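Magnesium transporter MgtE (Enterococcus faecalis, PDB 2OUX) probably transports magnesium ions across the cell membrane as a homodimer, this chain being its cytosolic part with the N domain and paired CBS domains. Local coordinates at residues I150-L163 and L191-A204. Residues are numbered along the deposited sequence; the frame is centred on the assembly and turned at random.
Sequences IVANQTVRSAMYVL and LRDLIVNDDDTLIA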
loop_
_atom_site.group_PDB
_atom_site.type_symbol
_atom_site.label_atom_id
_atom_site.label_comp_id
_atom_site.label_asym_id
_atom_site.label_seq_id
_atom_site.Cartn_x
_atom_site.Cartn_y
_atom_site.Cartn_z
ATOM N N ILE A 150 -8.417 -16.998 -5.162
ATOM C CA ILE A 150 -9.696 -17.549 -5.593
ATOM C C ILE A 150 -9.516 -18.182 -6.966
ATOM O O ILE A 150 -8.457 -18.046 -7.583
ATOM C CB ILE A 150 -10.768 -16.448 -5.723
ATOM C CG1 ILE A 150 -10.289 -15.392 -6.722
ATOM C CG2 ILE A 150 -11.063 -15.846 -4.371
ATOM C CD1 ILE A 150 -11.353 -14.408 -7.157
ATOM N N VAL A 151 -10.550 -18.878 -7.433
ATOM C CA VAL A 151 -10.514 -19.504 -8.751
ATOM C C VAL A 151 -11.234 -18.587 -9.722
ATOM O O VAL A 151 -12.089 -17.793 -9.320
ATOM C CB VAL A 151 -11.225 -20.876 -8.775
ATOM C CG1 VAL A 151 -10.491 -21.855 -7.888
ATOM C CG2 VAL A 151 -12.679 -20.721 -8.331
ATOM N N ALA A 152 -10.893 -18.723 -10.999
ATOM C CA ALA A 152 -11.474 -17.913 -12.062
ATOM C C ALA A 152 -12.987 -18.034 -12.289
ATOM O O ALA A 152 -13.684 -17.022 -12.304
ATOM C CB ALA A 152 -10.743 -18.197 -13.365
ATOM N N ASN A 153 -13.486 -19.258 -12.478
ATOM C CA ASN A 153 -14.909 -19.488 -12.750
ATOM C C ASN A 153 -15.810 -19.267 -11.547
ATOM O O ASN A 153 -16.637 -20.099 -11.197
ATOM C CB ASN A 153 -15.116 -20.902 -13.314
ATOM C CG ASN A 153 -16.561 -21.170 -13.722
ATOM O OD1 ASN A 153 -17.314 -21.831 -12.999
ATOM N ND2 ASN A 153 -16.956 -20.649 -14.883
ATOM N N GLN A 154 -15.644 -18.114 -10.924
ATOM C CA GLN A 154 -16.421 -17.737 -9.761
ATOM C C GLN A 154 -16.949 -16.331 -10.028
ATOM O O GLN A 154 -16.406 -15.612 -10.866
ATOM C CB GLN A 154 -15.503 -17.773 -8.541
ATOM C CG GLN A 154 -16.008 -17.092 -7.301
ATOM C CD GLN A 154 -15.082 -17.334 -6.126
ATOM O OE1 GLN A 154 -13.862 -17.311 -6.272
ATOM N NE2 GLN A 154 -15.655 -17.565 -4.956
ATOM N N THR A 155 -18.011 -15.944 -9.332
ATOM C CA THR A 155 -18.583 -14.615 -9.503
ATOM C C THR A 155 -17.983 -13.652 -8.481
ATOM O O THR A 155 -17.417 -14.083 -7.473
ATOM C CB THR A 155 -20.080 -14.636 -9.271
ATOM O OG1 THR A 155 -20.331 -15.119 -7.948
ATOM C CG2 THR A 155 -20.770 -15.533 -10.287
ATOM N N VAL A 156 -18.123 -12.350 -8.730
ATOM C CA VAL A 156 -17.588 -11.360 -7.804
ATOM C C VAL A 156 -18.368 -11.488 -6.498
ATOM O O VAL A 156 -17.816 -11.324 -5.404
ATOM C CB VAL A 156 -17.720 -9.912 -8.356
ATOM C CG1 VAL A 156 -17.296 -9.860 -9.820
ATOM C CG2 VAL A 156 -19.126 -9.413 -8.177
ATOM N N ARG A 157 -19.655 -11.796 -6.618
ATOM C CA ARG A 157 -20.501 -11.968 -5.447
ATOM C C ARG A 157 -19.873 -13.017 -4.536
ATOM O O ARG A 157 -19.840 -12.868 -3.317
ATOM C CB ARG A 157 -21.894 -12.426 -5.876
ATOM C CG ARG A 157 -22.811 -12.850 -4.738
ATOM C CD ARG A 157 -24.154 -13.333 -5.296
ATOM N NE ARG A 157 -23.964 -14.377 -6.304
ATOM C CZ ARG A 157 -23.473 -15.590 -6.052
ATOM N NH1 ARG A 157 -23.124 -15.926 -4.817
ATOM N NH2 ARG A 157 -23.314 -16.464 -7.039
ATOM N N SER A 158 -19.375 -14.082 -5.154
ATOM C CA SER A 158 -18.743 -15.178 -4.442
ATOM C C SER A 158 -17.372 -14.760 -3.898
ATOM O O SER A 158 -17.007 -15.095 -2.773
ATOM C CB SER A 158 -18.610 -16.369 -5.389
ATOM O OG SER A 158 -18.088 -17.493 -4.727
ATOM N N ALA A 159 -16.612 -14.030 -4.701
ATOM C CA ALA A 159 -15.299 -13.560 -4.275
ATOM C C ALA A 159 -15.472 -12.596 -3.098
ATOM O O ALA A 159 -14.728 -12.649 -2.112
ATOM C CB ALA A 159 -14.602 -12.853 -5.439
HETATM N N MSE A 160 -16.467 -11.722 -3.215
HETATM C CA MSE A 160 -16.774 -10.729 -2.193
HETATM C C MSE A 160 -17.265 -11.362 -0.900
HETATM O O MSE A 160 -17.241 -10.725 0.158
HETATM C CB MSE A 160 -17.831 -9.748 -2.704
HETATM C CG MSE A 160 -17.335 -8.747 -3.746
HETATM SE SE MSE A 160 -16.005 -7.483 -3.062
HETATM C CE MSE A 160 -16.733 -7.249 -1.294
ATOM N N TYR A 161 -17.723 -12.609 -0.978
ATOM C CA TYR A 161 -18.204 -13.290 0.217
ATOM C C TYR A 161 -17.001 -13.735 1.035
ATOM O O TYR A 161 -17.001 -13.640 2.266
ATOM C CB TYR A 161 -19.064 -14.503 -0.155
ATOM C CG TYR A 161 -19.360 -15.417 1.015
ATOM C CD1 TYR A 161 -20.160 -14.994 2.077
ATOM C CD2 TYR A 161 -18.817 -16.700 1.070
ATOM C CE1 TYR A 161 -20.411 -15.831 3.167
ATOM C CE2 TYR A 161 -19.061 -17.543 2.155
ATOM C CZ TYR A 161 -19.858 -17.104 3.198
ATOM O OH TYR A 161 -20.098 -17.941 4.262
ATOM N N VAL A 162 -15.977 -14.229 0.344
ATOM C CA VAL A 162 -14.764 -14.668 1.014
ATOM C C VAL A 162 -14.191 -13.476 1.768
ATOM O O VAL A 162 -13.880 -13.559 2.953
ATOM C CB VAL A 162 -13.702 -15.157 0.007
ATOM C CG1 VAL A 162 -12.390 -15.412 0.728
ATOM C CG2 VAL A 162 -14.177 -16.420 -0.690
ATOM N N LEU A 163 -14.066 -12.360 1.066
ATOM C CA LEU A 163 -13.519 -11.150 1.650
ATOM C C LEU A 163 -14.247 -10.713 2.910
ATOM O O LEU A 163 -13.626 -10.510 3.950
ATOM C CB LEU A 163 -13.548 -10.031 0.615
ATOM C CG LEU A 163 -12.783 -10.385 -0.659
ATOM C CD1 LEU A 163 -13.075 -9.364 -1.743
ATOM C CD2 LEU A 163 -11.295 -10.447 -0.357
ATOM N N LEU A 191 -8.778 -4.976 -5.442
ATOM C CA LEU A 191 -10.076 -4.856 -4.802
ATOM C C LEU A 191 -10.848 -3.674 -5.392
ATOM O O LEU A 191 -12.071 -3.735 -5.551
ATOM C CB LEU A 191 -9.924 -4.677 -3.291
ATOM C CG LEU A 191 -11.267 -4.624 -2.557
ATOM C CD1 LEU A 191 -12.077 -5.888 -2.878
ATOM C CD2 LEU A 191 -11.029 -4.504 -1.065
ATOM N N ARG A 192 -10.128 -2.606 -5.729
ATOM C CA ARG A 192 -10.766 -1.430 -6.298
ATOM C C ARG A 192 -11.404 -1.690 -7.667
ATOM O O ARG A 192 -12.311 -0.971 -8.068
ATOM C CB ARG A 192 -9.775 -0.261 -6.388
ATOM C CG ARG A 192 -8.618 -0.423 -7.375
ATOM C CD ARG A 192 -7.630 0.761 -7.255
ATOM N NE ARG A 192 -8.223 2.037 -7.653
ATOM C CZ ARG A 192 -7.689 3.232 -7.409
ATOM N NH1 ARG A 192 -6.536 3.334 -6.760
ATOM N NH2 ARG A 192 -8.310 4.328 -7.812
ATOM N N ASP A 193 -10.932 -2.703 -8.385
ATOM C CA ASP A 193 -11.520 -3.032 -9.684
ATOM C C ASP A 193 -12.686 -3.956 -9.422
ATOM O O ASP A 193 -13.711 -3.920 -10.108
ATOM C CB ASP A 193 -10.516 -3.742 -10.588
ATOM C CG ASP A 193 -9.547 -2.786 -11.228
ATOM O OD1 ASP A 193 -9.820 -1.572 -11.202
ATOM O OD2 ASP A 193 -8.522 -3.244 -11.769
ATOM N N LEU A 194 -12.516 -4.777 -8.398
ATOM C CA LEU A 194 -13.527 -5.732 -7.998
ATOM C C LEU A 194 -14.831 -5.074 -7.548
ATOM O O LEU A 194 -15.896 -5.374 -8.084
ATOM C CB LEU A 194 -12.981 -6.604 -6.868
ATOM C CG LEU A 194 -13.767 -7.860 -6.502
ATOM C CD1 LEU A 194 -13.844 -8.793 -7.710
ATOM C CD2 LEU A 194 -13.074 -8.569 -5.345
ATOM N N ILE A 195 -14.754 -4.172 -6.576
ATOM C CA ILE A 195 -15.960 -3.541 -6.053
ATOM C C ILE A 195 -16.822 -2.772 -7.048
ATOM O O ILE A 195 -17.996 -2.500 -6.761
ATOM C CB ILE A 195 -15.648 -2.596 -4.868
ATOM C CG1 ILE A 195 -14.843 -1.386 -5.348
ATOM C CG2 ILE A 195 -14.897 -3.355 -3.787
ATOM C CD1 ILE A 195 -14.786 -0.269 -4.327
ATOM N N VAL A 196 -16.272 -2.418 -8.206
ATOM C CA VAL A 196 -17.063 -1.679 -9.186
ATOM C C VAL A 196 -17.672 -2.607 -10.236
ATOM O O VAL A 196 -18.163 -2.151 -11.263
ATOM C CB VAL A 196 -16.227 -0.610 -9.926
ATOM C CG1 VAL A 196 -15.441 0.233 -8.924
ATOM C CG2 VAL A 196 -15.307 -1.274 -10.939
ATOM N N ASN A 197 -17.631 -3.910 -9.988
ATOM C CA ASN A 197 -18.194 -4.847 -10.945
ATOM C C ASN A 197 -19.495 -5.439 -10.419
ATOM O O ASN A 197 -19.730 -5.471 -9.208
ATOM C CB ASN A 197 -17.176 -5.944 -11.271
ATOM C CG ASN A 197 -16.290 -5.578 -12.449
ATOM O OD1 ASN A 197 -16.687 -5.725 -13.605
ATOM N ND2 ASN A 197 -15.089 -5.079 -12.161
ATOM N N ASP A 198 -20.346 -5.898 -11.330
ATOM C CA ASP A 198 -21.628 -6.467 -10.937
ATOM C C ASP A 198 -21.493 -7.794 -10.214
ATOM O O ASP A 198 -20.597 -8.580 -10.500
ATOM C CB ASP A 198 -22.537 -6.667 -12.148
ATOM C CG ASP A 198 -23.920 -7.146 -11.746
ATOM O OD1 ASP A 198 -24.699 -6.325 -11.221
ATOM O OD2 ASP A 198 -24.221 -8.345 -11.929
ATOM N N ASP A 199 -22.408 -8.040 -9.285
ATOM C CA ASP A 199 -22.409 -9.275 -8.509
ATOM C C ASP A 199 -22.300 -10.525 -9.370
ATOM O O ASP A 199 -21.557 -11.443 -9.041
ATOM C CB ASP A 199 -23.684 -9.372 -7.666
ATOM C CG ASP A 199 -23.493 -8.863 -6.248
ATOM O OD1 ASP A 199 -22.899 -7.781 -6.072
ATOM O OD2 ASP A 199 -23.951 -9.545 -5.304
ATOM N N ASP A 200 -23.038 -10.553 -10.473
ATOM C CA ASP A 200 -23.047 -11.712 -11.356
ATOM C C ASP A 200 -21.842 -11.874 -12.284
ATOM O O ASP A 200 -21.615 -12.951 -12.828
ATOM C CB ASP A 200 -24.347 -11.713 -12.171
ATOM C CG ASP A 200 -25.585 -11.902 -11.292
ATOM O OD1 ASP A 200 -25.730 -12.977 -10.674
ATOM O OD2 ASP A 200 -26.410 -10.973 -11.210
ATOM N N THR A 201 -21.060 -10.823 -12.464
ATOM C CA THR A 201 -19.899 -10.920 -13.341
ATOM C C THR A 201 -18.939 -12.036 -12.905
ATOM O O THR A 201 -18.737 -12.275 -11.711
ATOM C CB THR A 201 -19.129 -9.602 -13.377
ATOM O OG1 THR A 201 -20.033 -8.533 -13.680
ATOM C CG2 THR A 201 -18.037 -9.656 -14.439
ATOM N N LEU A 202 -18.350 -12.718 -13.880
ATOM C CA LEU A 202 -17.410 -13.795 -13.586
ATOM C C LEU A 202 -15.983 -13.283 -13.439
ATOM O O LEU A 202 -15.464 -12.595 -14.322
ATOM C CB LEU A 202 -17.463 -14.864 -14.677
ATOM C CG LEU A 202 -18.356 -16.081 -14.394
ATOM C CD1 LEU A 202 -19.739 -15.631 -13.962
ATOM C CD2 LEU A 202 -18.434 -16.956 -15.645
ATOM N N ILE A 203 -15.360 -13.628 -12.315
ATOM C CA ILE A 203 -13.995 -13.221 -12.019
ATOM C C ILE A 203 -13.120 -13.382 -13.255
ATOM O O ILE A 203 -12.326 -12.505 -13.582
ATOM C CB ILE A 203 -13.403 -14.071 -10.845
ATOM C CG1 ILE A 203 -14.095 -13.703 -9.531
ATOM C CG2 ILE A 203 -11.888 -13.896 -10.779
ATOM C CD1 ILE A 203 -13.909 -12.251 -9.130
ATOM N N ALA A 204 -13.287 -14.508 -13.947
ATOM C CA ALA A 204 -12.509 -14.813 -15.144
ATOM C C ALA A 204 -12.671 -13.774 -16.241
ATOM O O ALA A 204 -11.812 -13.646 -17.114
ATOM C CB ALA A 204 -12.896 -16.189 -15.675
#
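R157 and D199 cross at about a right angle, their guanidinium and carboxylate planes 51° apart and the charged groups themselves not touching. T155 OG1 sits over one guanidinium face, 3.4 Å above the plane and displaced toward its rim. The carboxylate lies against the arm rather than the head of the arginine: D199 OD2 is 3.5 Å from R157 CG but 4.9 Å from R157 NE. Backbone bonds do the joining here. R157 N reaches a lone pair of D199 O in the carbonyl plane, at 3.1 Å, while V156 N donates to T201 O and I203 N to Q154 O, both nearly end-on to the carbonyl. The last two bracket a single bridge between T155 and L202. With V156 N and R157 N thus engaged by the loop, T155 OG1 caps the same helix end by accepting from S158 N.

Beneath this edge, I203 fills the middle of the contact. I150 meets it tip to tip, CD1 lying 3.7 Å from I203 CG1, and A159 CB closes on I203 CD1. V156 packs beside both I203 CD1 and L194 CD1, V156 CB being 4.1 Å from the latter. Farther along helix 156-166, chi2 of M160 (-65°) folds the chain so that SE, not the end methyl, lies 3.9 Å from L194 CD2, and L163 CD1 reaches the same L194 methyl. On the second subunit, I195 also packs on M160, and L191 meets its own counterpart, placing this end at the dimer contact. I203 packs on V178 of strand 175-179, to which the strand of I150 is hydrogen-bonded. The whole joins helix 156-166, the first helix of the beta-alpha-beta-beta-alpha CBS motif, to helix 191-194 and the turns toward helix 203-206, in the first CBS motif of cytosolic MgtE.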